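Side-chain contacts in type IV pilus assembly protein PilF (Thermus thermophilus HB8, PDB 5OIU), which binds ATP and magnesium as a hexameric AAA+ motor ATPase and probably powers assembly of the type IV pilus: residues S153-T158 against I240-T245; S161-I166 against I214-E219. All coordinates share one frame; numbering follows the deposited sequence.

Overall arrangement
Both contacts lie in the core of the P-loop ATPase fold and share helix 155-166, which interaction 1 uses at its N-terminal end and interaction 2 at its C-terminal end. Their strand partners, 238-243 and 214-217, are parallel neighbours in the mixed sheet, and the two contact centres stand about 10 Å apart. Interaction 1 sits nearer the middle of the chain and is polar and ionic around the nucleotide, where a lysine, backbone amides and magnesium meet the phosphates of ATP, although the lysine touches T242 through its aliphatic part; H244 is partly exposed. Interaction 2, about 15 Å from the chain centre, consists of wholly buried, apolar side chains that seat the rear of the helix on the sheet.

Interaction 1: residues S153-T158 against I240-T245; sequences SGKSFT and IATLHT. With MG (magnesium ion), chain R; ATP (adenosine-5'-triphosphate), chain Q.
K155 meets T242 and H244 with different portions of one bent side chain. Its CG stands beside the backbone N (chi1 -64°), and the chain runs straight through chi2 before turning about the CG-CD and CD-CE bonds. CD rests against the methyl CG2 of T242 at 3.6 Å, the two side chains crossing at about a right angle, while the bends swing NZ over to the phosphates. There NZ gives a hydrogen bond to ATP O1B and lies equally near O1G, at 2.8 Å, so the ammonium bridges the beta and gamma groups. The ring of H244 is met obliquely by NZ, 3.5 Å from NE2, with no hydrogen bond between them; O1G lies near the plane of the same ring, at its edge. This is the Walker A (P-loop) motif: the amides of G154, K155, S156 and F157 turn to the phosphates, and S156 OG, at 2.2 Å, joins ATP O2G, O2B and three waters around magnesium. G154, with phi 96°, would press any side chain against ATP N7 and the preceding carbonyl. A methionine in place of K155 would probably leave ATP O1B and O1G without the amino group that joins them, with magnesium alone left to span both phosphates. K155 and magnesium probably offset the negative charge of these phosphates between them and draw electron density from the beta-gamma linkage.

Interaction 2: residues S161-I166 against I214-E219; sequences SILKRI and IIMVGE
L163 and I166 of the P-loop helix face I214 and M216 across the helix-sheet interface of the P-loop NTPase fold, an alpha/beta sandwich in which helix 155-166 lies over the parallel strands. The segment 161-166 runs almost antiparallel to strand 214-217 (171°), the axes of the two segments approaching to 11.0 Å. I214 and M216 alternate with I215, which turns to the other face of the sheet toward L204 of helix 200-206. From its CB, the side chain of L163 sends CG out beside the backbone N (chi1 -64°), and at CG it forks toward two strand residues. CD1 goes to M216, lying 4.0 Å from CG and 4.1 Å from CB of that residue, so it touches the base of the methionine rather than its sulfur; here the two side chains cross at about a right angle. The other branch, CD2, meets the methyl CG2 of I214 at 3.9 Å, the leucine and isoleucine side chains lying alongside with opposed directions. I240 of the neighbouring strand also touches L163. One turn further along, I166 places both CG1 and CD1 against CD1 of I214, whose side chain it crosses obliquely. I166 O accepts a hydrogen bond from K171 NZ, and the methyl CD1 of I214 comes up to that same oxygen at 3.3 Å.

Interaction 1: residues S153-T158 against I240-T245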
loop_
_atom_site.group_PDB
_atom_site.type_symbol
_atom_site.label_atom_id
_atom_site.label_comp_id
_atom_site.label_asym_id
_atom_site.label_seq_id
_atom_site.Cartn_x
_atom_site.Cartn_y
_atom_site.Cartn_z
ATOM N N SER C 153 12.357 23.704 -17.311
ATOM C CA SER C 153 11.044 24.271 -17.588
ATOM C C SER C 153 10.807 25.634 -16.945
ATOM O O SER C 153 9.654 26.073 -16.901
ATOM C CB SER C 153 9.942 23.292 -17.154
ATOM O OG SER C 153 9.998 23.024 -15.771
ATOM N N GLY C 154 11.856 26.317 -16.470
ATOM C CA GLY C 154 11.723 27.673 -15.950
ATOM C C GLY C 154 11.555 27.798 -14.441
ATOM O O GLY C 154 11.167 28.877 -13.964
ATOM N N LYS C 155 11.855 26.737 -13.679
ATOM C CA LYS C 155 11.610 26.733 -12.240
ATOM C C LYS C 155 12.436 27.800 -11.526
ATOM O O LYS C 155 11.911 28.570 -10.719
ATOM C CB LYS C 155 11.919 25.354 -11.655
ATOM C CG LYS C 155 11.033 24.215 -12.137
ATOM C CD LYS C 155 11.588 22.875 -11.634
ATOM C CE LYS C 155 12.178 22.047 -12.794
ATOM N NZ LYS C 155 13.661 22.161 -12.985
ATOM N N SER C 156 13.742 27.840 -11.785
ATOM C CA SER C 156 14.581 28.812 -11.100
ATOM C C SER C 156 14.233 30.242 -11.511
ATOM O O SER C 156 14.257 31.160 -10.683
ATOM C CB SER C 156 16.042 28.500 -11.361
ATOM O OG SER C 156 16.379 27.349 -10.631
ATOM N N PHE C 157 13.895 30.454 -12.776
ATOM C CA PHE C 157 13.544 31.792 -13.225
ATOM C C PHE C 157 12.290 32.285 -12.519
ATOM O O PHE C 157 12.233 33.431 -12.063
ATOM C CB PHE C 157 13.355 31.778 -14.735
ATOM C CG PHE C 157 13.297 33.128 -15.367
ATOM C CD1 PHE C 157 14.469 33.800 -15.709
ATOM C CD2 PHE C 157 12.068 33.700 -15.698
ATOM C CE1 PHE C 157 14.426 35.044 -16.349
ATOM C CE2 PHE C 157 12.013 34.934 -16.340
ATOM C CZ PHE C 157 13.194 35.612 -16.665
ATOM N N THR C 158 11.274 31.427 -12.411
ATOM C CA THR C 158 10.075 31.787 -11.654
ATOM C C THR C 158 10.403 32.031 -10.183
ATOM O O THR C 158 9.950 33.019 -9.591
ATOM C CB THR C 158 9.026 30.680 -11.796
ATOM O OG1 THR C 158 8.468 30.745 -13.107
ATOM C CG2 THR C 158 7.911 30.813 -10.747
ATOM N N ILE C 240 10.425 28.348 -0.060
ATOM C CA ILE C 240 10.153 28.208 -1.486
ATOM C C ILE C 240 11.148 27.193 -2.024
ATOM O O ILE C 240 12.364 27.359 -1.847
ATOM C CB ILE C 240 10.253 29.556 -2.221
ATOM C CG1 ILE C 240 9.080 30.439 -1.775
ATOM C CG2 ILE C 240 10.267 29.347 -3.730
ATOM C CD1 ILE C 240 9.333 31.861 -1.862
ATOM N N ALA C 241 10.639 26.131 -2.654
ATOM C CA ALA C 241 11.483 24.987 -2.968
ATOM C C ALA C 241 11.088 24.389 -4.302
ATOM O O ALA C 241 9.920 24.424 -4.702
ATOM C CB ALA C 241 11.420 23.915 -1.880
ATOM N N THR C 242 12.095 23.846 -4.984
ATOM C CA THR C 242 11.960 23.304 -6.329
ATOM C C THR C 242 11.926 21.783 -6.250
ATOM O O THR C 242 12.730 21.179 -5.537
ATOM C CB THR C 242 13.110 23.786 -7.219
ATOM O OG1 THR C 242 12.856 25.129 -7.624
ATOM C CG2 THR C 242 13.249 22.948 -8.456
ATOM N N LEU C 243 10.970 21.180 -6.944
ATOM C CA LEU C 243 10.795 19.736 -6.977
ATOM C C LEU C 243 10.603 19.299 -8.421
ATOM O O LEU C 243 10.059 20.038 -9.242
ATOM C CB LEU C 243 9.604 19.316 -6.147
ATOM C CG LEU C 243 9.561 17.922 -5.556
ATOM C CD1 LEU C 243 10.671 17.749 -4.548
ATOM C CD2 LEU C 243 8.201 17.704 -4.898
ATOM N N HIS C 244 11.070 18.102 -8.735
ATOM C CA HIS C 244 10.952 17.547 -10.081
ATOM C C HIS C 244 9.802 16.543 -10.104
ATOM O O HIS C 244 9.927 15.420 -9.602
ATOM C CB HIS C 244 12.266 16.925 -10.517
ATOM C CG HIS C 244 13.369 17.924 -10.649
ATOM N ND1 HIS C 244 13.982 18.507 -9.557
ATOM C CD2 HIS C 244 13.955 18.468 -11.747
ATOM C CE1 HIS C 244 14.906 19.355 -9.976
ATOM N NE2 HIS C 244 14.913 19.348 -11.301
ATOM N N THR C 245 8.665 16.996 -10.631
ATOM C CA THR C 245 7.498 16.193 -10.960
ATOM C C THR C 245 6.904 16.778 -12.229
ATOM O O THR C 245 7.211 17.909 -12.607
ATOM C CB THR C 245 6.420 16.206 -9.860
ATOM O OG1 THR C 245 5.825 17.510 -9.794
ATOM C CG2 THR C 245 7.008 15.836 -8.505
HETATM MG MG MG R . 16.669 25.582 -11.948
HETATM P PG ATP Q . 16.823 23.302 -14.292
HETATM O O1G ATP Q . 15.945 22.076 -14.524
HETATM O O2G ATP Q . 16.962 23.692 -12.836
HETATM O O3G ATP Q . 18.153 23.270 -15.000
HETATM P PB ATP Q . 14.869 25.396 -14.556
HETATM O O1B ATP Q . 13.651 24.508 -14.536
HETATM O O2B ATP Q . 15.296 26.164 -13.328
HETATM O O3B ATP Q . 16.131 24.542 -15.072
HETATM P PA ATP Q . 15.523 27.858 -15.755
HETATM O O1A ATP Q . 15.003 29.010 -14.937
HETATM O O2A ATP Q . 16.968 27.453 -15.592
HETATM O O3A ATP Q . 14.640 26.513 -15.686
HETATM O "O5'" ATP Q . 15.265 28.334 -17.264
HETATM C "C5'" ATP Q . 15.658 27.550 -18.388
HETATM C "C4'" ATP Q . 15.705 28.494 -19.582
HETATM O "O4'" ATP Q . 14.398 28.991 -19.891
HETATM C "C3'" ATP Q . 16.580 29.689 -19.258
HETATM O "O3'" ATP Q . 17.354 29.907 -20.453
HETATM C "C2'" ATP Q . 15.573 30.791 -18.940
HETATM O "O2'" ATP Q . 16.061 32.128 -19.157
HETATM C "C1'" ATP Q . 14.366 30.412 -19.803
HETATM N N9 ATP Q . 13.074 30.802 -19.206
HETATM C C8 ATP Q . 12.689 30.507 -17.944
HETATM N N7 ATP Q . 11.444 30.989 -17.693
HETATM C C5 ATP Q . 11.013 31.615 -18.800
HETATM C C6 ATP Q . 9.785 32.340 -19.194
HETATM N N6 ATP Q . 8.752 32.504 -18.328
HETATM N N1 ATP Q . 9.726 32.835 -20.448
HETATM C C2 ATP Q . 10.749 32.672 -21.311
HETATM N N3 ATP Q . 11.896 32.022 -21.022
HETATM C C4 ATP Q . 12.089 31.480 -19.801
HETATM O O HOH W 1 17.880 26.442 -13.290
HETATM O O HOH W 2 18.286 25.306 -10.587
HETATM O O HOH W 3 15.768 24.438 -10.682
#

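Interaction 2: residues S161-I166 against I214-E219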
loop_
_atom_site.group_PDB
_atom_site.type_symbol
_atom_site.label_atom_id
_atom_site.label_comp_id
_atom_site.label_asym_id
_atom_site.label_seq_id
_atom_site.Cartn_x
_atom_site.Cartn_y
_atom_site.Cartn_z
ATOM N N SER C 161 12.119 35.439 -9.535
ATOM C CA SER C 161 11.091 36.462 -9.667
ATOM C C SER C 161 10.277 36.600 -8.384
ATOM O O SER C 161 10.012 37.715 -7.925
ATOM C CB SER C 161 10.186 36.117 -10.838
ATOM O OG SER C 161 9.320 37.189 -11.113
ATOM N N ILE C 162 9.868 35.470 -7.794
ATOM C CA ILE C 162 9.156 35.496 -6.518
ATOM C C ILE C 162 9.974 36.249 -5.472
ATOM O O ILE C 162 9.524 37.251 -4.898
ATOM C CB ILE C 162 8.847 34.063 -6.047
ATOM C CG1 ILE C 162 7.876 33.369 -7.003
ATOM C CG2 ILE C 162 8.346 34.071 -4.596
ATOM C CD1 ILE C 162 7.414 32.021 -6.505
ATOM N N LEU C 163 11.200 35.765 -5.222
ATOM C CA LEU C 163 12.099 36.382 -4.253
ATOM C C LEU C 163 12.315 37.870 -4.540
ATOM O O LEU C 163 12.446 38.672 -3.609
ATOM C CB LEU C 163 13.436 35.634 -4.242
ATOM C CG LEU C 163 13.440 34.165 -3.778
ATOM C CD1 LEU C 163 14.860 33.675 -3.565
ATOM C CD2 LEU C 163 12.599 33.929 -2.510
ATOM N N LYS C 164 12.336 38.260 -5.820
ATOM C CA LYS C 164 12.418 39.680 -6.156
ATOM C C LYS C 164 11.286 40.467 -5.508
ATOM O O LYS C 164 11.495 41.578 -5.012
ATOM C CB LYS C 164 12.397 39.867 -7.669
ATOM C CG LYS C 164 13.224 41.038 -8.153
ATOM C CD LYS C 164 13.326 41.029 -9.680
ATOM C CE LYS C 164 14.060 42.259 -10.216
ATOM N NZ LYS C 164 15.122 41.858 -11.193
ATOM N N ARG C 165 10.081 39.898 -5.473
ATOM C CA ARG C 165 8.972 40.606 -4.849
ATOM C C ARG C 165 9.045 40.549 -3.324
ATOM O O ARG C 165 8.916 41.578 -2.664
ATOM C CB ARG C 165 7.638 40.042 -5.331
ATOM C CG ARG C 165 6.424 40.756 -4.736
ATOM C CD ARG C 165 6.409 42.271 -5.026
ATOM N NE ARG C 165 6.735 42.589 -6.415
ATOM C CZ ARG C 165 5.862 42.609 -7.418
ATOM N NH1 ARG C 165 4.588 42.341 -7.194
ATOM N NH2 ARG C 165 6.265 42.892 -8.652
ATOM N N ILE C 166 9.257 39.367 -2.739
ATOM C CA ILE C 166 8.970 39.195 -1.317
ATOM C C ILE C 166 10.179 39.331 -0.395
ATOM O O ILE C 166 9.984 39.376 0.828
ATOM C CB ILE C 166 8.273 37.841 -1.037
ATOM C CG1 ILE C 166 9.238 36.663 -1.264
ATOM C CG2 ILE C 166 6.989 37.716 -1.853
ATOM C CD1 ILE C 166 8.691 35.320 -0.868
ATOM N N ILE C 214 12.687 33.954 5.057
ATOM C CA ILE C 214 12.425 33.287 3.796
ATOM C C ILE C 214 13.592 32.360 3.513
ATOM O O ILE C 214 14.751 32.794 3.519
ATOM C CB ILE C 214 12.247 34.300 2.655
ATOM C CG1 ILE C 214 11.004 35.164 2.893
ATOM C CG2 ILE C 214 12.216 33.573 1.310
ATOM C CD1 ILE C 214 10.950 36.413 2.010
ATOM N N ILE C 215 13.289 31.089 3.280
ATOM C CA ILE C 215 14.288 30.106 2.909
ATOM C C ILE C 215 13.985 29.630 1.500
ATOM O O ILE C 215 12.831 29.318 1.175
ATOM C CB ILE C 215 14.310 28.926 3.892
ATOM C CG1 ILE C 215 14.880 29.393 5.234
ATOM C CG2 ILE C 215 15.133 27.789 3.315
ATOM C CD1 ILE C 215 14.613 28.465 6.385
ATOM N N MET C 216 15.015 29.557 0.667
ATOM C CA MET C 216 14.882 29.017 -0.678
ATOM C C MET C 216 15.757 27.781 -0.804
ATOM O O MET C 216 16.982 27.866 -0.663
ATOM C CB MET C 216 15.267 30.048 -1.736
ATOM C CG MET C 216 14.654 29.743 -3.112
ATOM S SD MET C 216 15.511 28.462 -4.071
ATOM C CE MET C 216 16.747 29.450 -4.918
ATOM N N VAL C 217 15.132 26.645 -1.078
ATOM C CA VAL C 217 15.840 25.394 -1.301
ATOM C C VAL C 217 15.875 25.159 -2.813
ATOM O O VAL C 217 14.829 24.975 -3.446
ATOM C CB VAL C 217 15.166 24.245 -0.549
ATOM C CG1 VAL C 217 15.871 22.946 -0.840
ATOM C CG2 VAL C 217 15.171 24.524 0.941
ATOM N N GLY C 218 17.078 25.185 -3.404
ATOM C CA GLY C 218 17.183 25.139 -4.856
ATOM C C GLY C 218 16.665 23.846 -5.452
ATOM O O GLY C 218 16.155 23.832 -6.582
ATOM N N GLU C 219 16.783 22.750 -4.703
ATOM C CA GLU C 219 16.311 21.448 -5.152
ATOM C C GLU C 219 16.061 20.574 -3.934
ATOM O O GLU C 219 16.964 20.381 -3.111
ATOM C CB GLU C 219 17.332 20.796 -6.087
ATOM C CG GLU C 219 16.735 20.152 -7.304
ATOM C CD GLU C 219 17.578 19.003 -7.842
ATOM O OE1 GLU C 219 18.820 19.170 -7.958
ATOM O OE2 GLU C 219 16.992 17.931 -8.143
#